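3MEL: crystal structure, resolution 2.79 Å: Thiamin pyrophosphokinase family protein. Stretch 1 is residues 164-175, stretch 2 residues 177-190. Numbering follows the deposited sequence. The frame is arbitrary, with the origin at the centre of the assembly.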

# COMPACT_ATOMS: atom_id res chain seq x y z
N VAL A 164 -13.61 -11.16 5.29
CA VAL A 164 -14.39 -11.81 4.23
C VAL A 164 -14.99 -13.13 4.73
O VAL A 164 -14.45 -13.76 5.63
CB VAL A 164 -13.55 -12.01 2.93
CG1 VAL A 164 -14.09 -13.17 2.10
CG2 VAL A 164 -13.53 -10.75 2.12
N GLU A 165 -16.11 -13.54 4.15
CA GLU A 165 -16.77 -14.79 4.54
C GLU A 165 -16.92 -15.78 3.38
O GLU A 165 -17.23 -15.39 2.25
CB GLU A 165 -18.14 -14.50 5.13
CG GLU A 165 -18.11 -14.19 6.62
CD GLU A 165 -19.50 -13.90 7.15
OE1 GLU A 165 -20.46 -13.90 6.34
OE2 GLU A 165 -19.63 -13.66 8.38
N ASN A 166 -16.70 -17.06 3.69
CA ASN A 166 -16.88 -18.15 2.73
C ASN A 166 -16.09 -17.88 1.46
O ASN A 166 -16.66 -17.74 0.39
CB ASN A 166 -18.37 -18.37 2.43
CG ASN A 166 -18.64 -19.65 1.65
OD1 ASN A 166 -17.96 -20.67 1.82
ND2 ASN A 166 -19.64 -19.60 0.77
N LEU A 167 -14.77 -17.79 1.59
CA LEU A 167 -13.93 -17.49 0.44
C LEU A 167 -13.41 -18.76 -0.21
O LEU A 167 -12.49 -19.40 0.32
CB LEU A 167 -12.76 -16.57 0.83
CG LEU A 167 -11.73 -16.32 -0.27
CD1 LEU A 167 -12.40 -15.85 -1.53
CD2 LEU A 167 -10.68 -15.35 0.17
N THR A 168 -14.00 -19.12 -1.35
CA THR A 168 -13.56 -20.28 -2.12
C THR A 168 -12.81 -19.76 -3.33
O THR A 168 -13.17 -18.74 -3.90
CB THR A 168 -14.75 -21.15 -2.59
OG1 THR A 168 -15.55 -21.56 -1.48
CG2 THR A 168 -14.24 -22.39 -3.30
N LEU A 169 -11.79 -20.47 -3.75
CA LEU A 169 -10.87 -19.92 -4.72
C LEU A 169 -10.18 -21.07 -5.47
O LEU A 169 -9.42 -21.83 -4.89
CB LEU A 169 -9.91 -18.99 -3.97
CG LEU A 169 -8.46 -18.59 -4.24
CD1 LEU A 169 -7.98 -17.73 -3.10
CD2 LEU A 169 -7.57 -19.79 -4.38
N ARG A 170 -10.48 -21.21 -6.76
CA ARG A 170 -9.96 -22.33 -7.57
C ARG A 170 -9.07 -21.92 -8.74
O ARG A 170 -8.78 -20.74 -8.94
CB ARG A 170 -11.11 -23.18 -8.11
CG ARG A 170 -11.90 -23.96 -7.06
CD ARG A 170 -11.11 -25.15 -6.49
NE ARG A 170 -11.83 -25.78 -5.39
CZ ARG A 170 -11.56 -25.58 -4.10
NH1 ARG A 170 -10.56 -24.77 -3.75
NH2 ARG A 170 -12.28 -26.19 -3.16
N ARG A 171 -8.66 -22.93 -9.50
CA ARG A 171 -7.80 -22.75 -10.67
C ARG A 171 -6.54 -21.93 -10.40
O ARG A 171 -5.92 -21.41 -11.33
CB ARG A 171 -8.59 -22.15 -11.84
CG ARG A 171 -9.89 -22.86 -12.17
CD ARG A 171 -10.20 -22.69 -13.65
NE ARG A 171 -11.41 -21.92 -13.94
CZ ARG A 171 -11.64 -21.31 -15.12
NH1 ARG A 171 -10.74 -21.36 -16.10
NH2 ARG A 171 -12.77 -20.64 -15.30
N SER A 172 -6.16 -21.82 -9.13
CA SER A 172 -4.93 -21.15 -8.73
C SER A 172 -3.87 -22.21 -8.40
O SER A 172 -4.17 -23.40 -8.42
CB SER A 172 -5.16 -20.28 -7.49
OG SER A 172 -6.39 -19.57 -7.58
N LYS A 173 -2.66 -21.77 -8.10
CA LYS A 173 -1.60 -22.67 -7.65
C LYS A 173 -1.63 -22.78 -6.14
O LYS A 173 -0.67 -23.23 -5.53
CB LYS A 173 -0.23 -22.17 -8.13
CG LYS A 173 0.98 -23.03 -7.78
CD LYS A 173 1.90 -22.30 -6.80
CE LYS A 173 3.28 -22.91 -6.76
NZ LYS A 173 3.83 -23.09 -8.14
N TYR A 174 -2.73 -22.36 -5.54
CA TYR A 174 -2.93 -22.36 -4.09
C TYR A 174 -4.40 -22.07 -3.87
O TYR A 174 -4.97 -21.19 -4.51
CB TYR A 174 -2.13 -21.27 -3.40
CG TYR A 174 -0.65 -21.54 -3.31
CD1 TYR A 174 -0.16 -22.57 -2.53
CD2 TYR A 174 0.25 -20.74 -3.98
CE1 TYR A 174 1.20 -22.81 -2.44
CE2 TYR A 174 1.61 -20.97 -3.91
CZ TYR A 174 2.08 -22.01 -3.14
OH TYR A 174 3.44 -22.24 -3.06
N LEU A 175 -5.02 -22.83 -2.98
CA LEU A 175 -6.46 -22.77 -2.87
C LEU A 175 -6.90 -22.39 -1.47
O LEU A 175 -6.18 -22.57 -0.49
CB LEU A 175 -7.07 -24.12 -3.27
CG LEU A 175 -6.58 -24.83 -4.54
CD1 LEU A 175 -7.36 -26.13 -4.74
CD2 LEU A 175 -6.68 -23.95 -5.78
N THR A 177 -10.84 -22.76 0.51
CA THR A 177 -12.14 -23.32 0.23
C THR A 177 -13.07 -23.14 1.42
O THR A 177 -12.82 -23.66 2.50
CB THR A 177 -12.04 -24.79 -0.29
OG1 THR A 177 -13.02 -25.61 0.35
CG2 THR A 177 -10.64 -25.36 -0.08
N ASN A 178 -14.13 -22.35 1.21
CA ASN A 178 -15.10 -22.03 2.25
C ASN A 178 -14.45 -21.31 3.43
O ASN A 178 -14.89 -21.42 4.58
CB ASN A 178 -15.81 -23.31 2.70
CG ASN A 178 -16.57 -23.98 1.56
OD1 ASN A 178 -17.62 -23.49 1.12
ND2 ASN A 178 -16.04 -25.11 1.06
N GLN A 179 -13.40 -20.56 3.11
CA GLN A 179 -12.54 -19.91 4.10
C GLN A 179 -13.18 -18.69 4.74
O GLN A 179 -13.62 -17.77 4.04
CB GLN A 179 -11.26 -19.45 3.41
CG GLN A 179 -10.24 -18.85 4.33
CD GLN A 179 -9.75 -19.87 5.33
OE1 GLN A 179 -8.93 -20.73 4.99
NE2 GLN A 179 -10.25 -19.79 6.56
N ASP A 180 -13.24 -18.66 6.07
CA ASP A 180 -13.59 -17.42 6.75
C ASP A 180 -12.31 -16.64 7.01
O ASP A 180 -11.29 -17.22 7.40
CB ASP A 180 -14.38 -17.66 8.03
CG ASP A 180 -15.87 -17.86 7.77
OD1 ASP A 180 -16.28 -17.88 6.59
OD2 ASP A 180 -16.64 -17.99 8.75
N VAL A 181 -12.36 -15.34 6.75
CA VAL A 181 -11.21 -14.45 6.88
C VAL A 181 -11.65 -13.37 7.87
O VAL A 181 -12.37 -12.45 7.50
CB VAL A 181 -10.83 -13.82 5.51
CG1 VAL A 181 -9.67 -12.87 5.65
CG2 VAL A 181 -10.49 -14.89 4.50
N PRO A 182 -11.20 -13.48 9.13
CA PRO A 182 -11.73 -12.75 10.29
C PRO A 182 -11.32 -11.27 10.32
O PRO A 182 -11.92 -10.49 11.05
CB PRO A 182 -11.10 -13.49 11.48
CG PRO A 182 -10.31 -14.65 10.88
CD PRO A 182 -10.01 -14.26 9.49
N TYR A 183 -10.32 -10.90 9.53
CA TYR A 183 -9.81 -9.55 9.51
C TYR A 183 -9.00 -9.38 8.22
O TYR A 183 -8.67 -10.36 7.57
CB TYR A 183 -8.94 -9.32 10.75
CG TYR A 183 -7.97 -10.45 10.97
CD1 TYR A 183 -6.75 -10.46 10.32
CD2 TYR A 183 -8.30 -11.53 11.79
CE1 TYR A 183 -5.86 -11.50 10.49
CE2 TYR A 183 -7.41 -12.58 11.96
CZ TYR A 183 -6.20 -12.55 11.31
OH TYR A 183 -5.29 -13.56 11.46
N PRO A 184 -8.69 -8.14 7.84
CA PRO A 184 -7.87 -7.92 6.64
C PRO A 184 -6.70 -8.91 6.48
O PRO A 184 -5.86 -9.05 7.35
CB PRO A 184 -7.36 -6.50 6.85
CG PRO A 184 -8.46 -5.82 7.61
CD PRO A 184 -9.14 -6.87 8.44
N THR A 185 -6.65 -9.57 5.33
CA THR A 185 -5.63 -10.59 5.08
C THR A 185 -5.22 -10.57 3.61
O THR A 185 -6.08 -10.56 2.73
CB THR A 185 -6.13 -12.01 5.41
OG1 THR A 185 -6.53 -12.07 6.78
CG2 THR A 185 -5.05 -13.03 5.14
N SER A 186 -3.92 -10.58 3.36
CA SER A 186 -3.42 -10.49 2.00
C SER A 186 -2.85 -11.82 1.56
O SER A 186 -1.70 -12.13 1.84
CB SER A 186 -2.34 -9.42 1.89
OG SER A 186 -1.88 -9.29 0.55
N TYR A 187 -3.68 -12.62 0.88
CA TYR A 187 -3.20 -13.86 0.28
C TYR A 187 -2.47 -13.55 -1.04
O TYR A 187 -3.06 -13.51 -2.12
CB TYR A 187 -4.34 -14.82 0.03
CG TYR A 187 -5.18 -15.15 1.23
CD1 TYR A 187 -4.84 -16.19 2.09
CD2 TYR A 187 -6.35 -14.44 1.49
CE1 TYR A 187 -5.62 -16.51 3.18
CE2 TYR A 187 -7.14 -14.74 2.56
CZ TYR A 187 -6.77 -15.77 3.42
OH TYR A 187 -7.57 -16.07 4.50
N ALA A 188 -1.17 -13.34 -0.90
CA ALA A 188 -0.34 -12.83 -1.96
C ALA A 188 0.54 -13.94 -2.50
O ALA A 188 0.61 -15.01 -1.92
CB ALA A 188 0.51 -11.71 -1.43
N SER A 189 1.19 -13.67 -3.63
CA SER A 189 2.13 -14.61 -4.26
C SER A 189 1.49 -15.92 -4.72
O SER A 189 2.17 -16.91 -4.94
CB SER A 189 3.33 -14.87 -3.35
OG SER A 189 3.87 -13.64 -2.88
N ASN A 190 0.18 -15.91 -4.89
CA ASN A 190 -0.48 -16.99 -5.60
C ASN A 190 -0.12 -16.94 -7.09
O ASN A 190 0.40 -15.93 -7.56
CB ASN A 190 -1.99 -16.89 -5.39
CG ASN A 190 -2.68 -18.21 -5.58
OD1 ASN A 190 -2.11 -19.12 -6.17
ND2 ASN A 190 -3.90 -18.33 -5.07

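The antiparallel pairing of these two stretches is broken by a beta bulge. Val 164 pairs with Val 181, and Leu 167 pairs with Gln 179. Two residues, Glu 165 and Asn 166, therefore lie opposite the single residue Asp 180, and the register shifts by one.

Asp 180 helps to hold the bulge. The extra residue leaves the backbone N of Asn 166 3.2 Å from Gln 179 O, at an angle too poor for a hydrogen bond. That N–H points instead to the carboxylate of Asp 180, with Asn 166 N to Asp 180 OD1 at 3.0 Å and nearly straight. A short acidic side chain suits this place: its carboxylate can reach across to the other strand and accept from the backbone N–H of Asn 166. Asn 166 has positive phi and psi, 53° and 62°, and the chain turns a corner there.

On each side of the bulge the main chains pair directly. Val 181 N donates to Val 164 O at 2.8 Å. The return bond, Val 164 N to Val 181 O, is also 2.8 Å but is weak, with an angle of 124°. At the other pair, Leu 167 N donates to Gln 179 O at 2.7 Å, and Gln 179 N donates to Leu 167 O at 3.2 Å. Both of these have good angles.

Beyond this pair a side chain takes over. Asn 178 N donates to the hydroxyl of Thr 168, with Asn 178 N to Thr 168 OG1 at 3.1 Å. Thr 168 has chi1 in the m well, which places OG1 within reach of that amide. The backbones are close here, with Thr 168 CA 4.1 Å from Thr 177 CA. Arg 170 also reaches back to this region. The edge of its guanidinium meets Thr 177, with Arg 170 NH2 3.2 Å from Thr 177 CB.

Val 164, Leu 167, Gln 179 and Val 181 share one face of the sheet. The two valines meet at 4.2 Å, CB of Val 164 to CB of Val 181. Leu 167 CD2 lies 4.4 Å from Val 181 CG2 and 4.3 Å from Tyr 187 CE2. Val 164, Leu 167 and Val 181 are buried, as suits their apolar side chains. Gln 179 starts on the same face, but its end leads away, and Gln 179 NE2 bonds to Asp 180 O at 2.9 Å.

A second anchor lies at the end of stretch 2. Asn 190 is buried and has the largest area covered by the other stretch, 101 Å². Asn 190 ND2 donates to Tyr 174 O at 3.1 Å. Asn 190 OD1 accepts a weak bond from Lys 173 N at 3.3 Å. An amide suits the place because it can donate to one backbone group of the facing loop, at Tyr 174, and accept from another, at Lys 173. Ser 172 CB lies 3.4 Å from Asn 190 ND2. In all, the contact buries 750 Å², counting both sides.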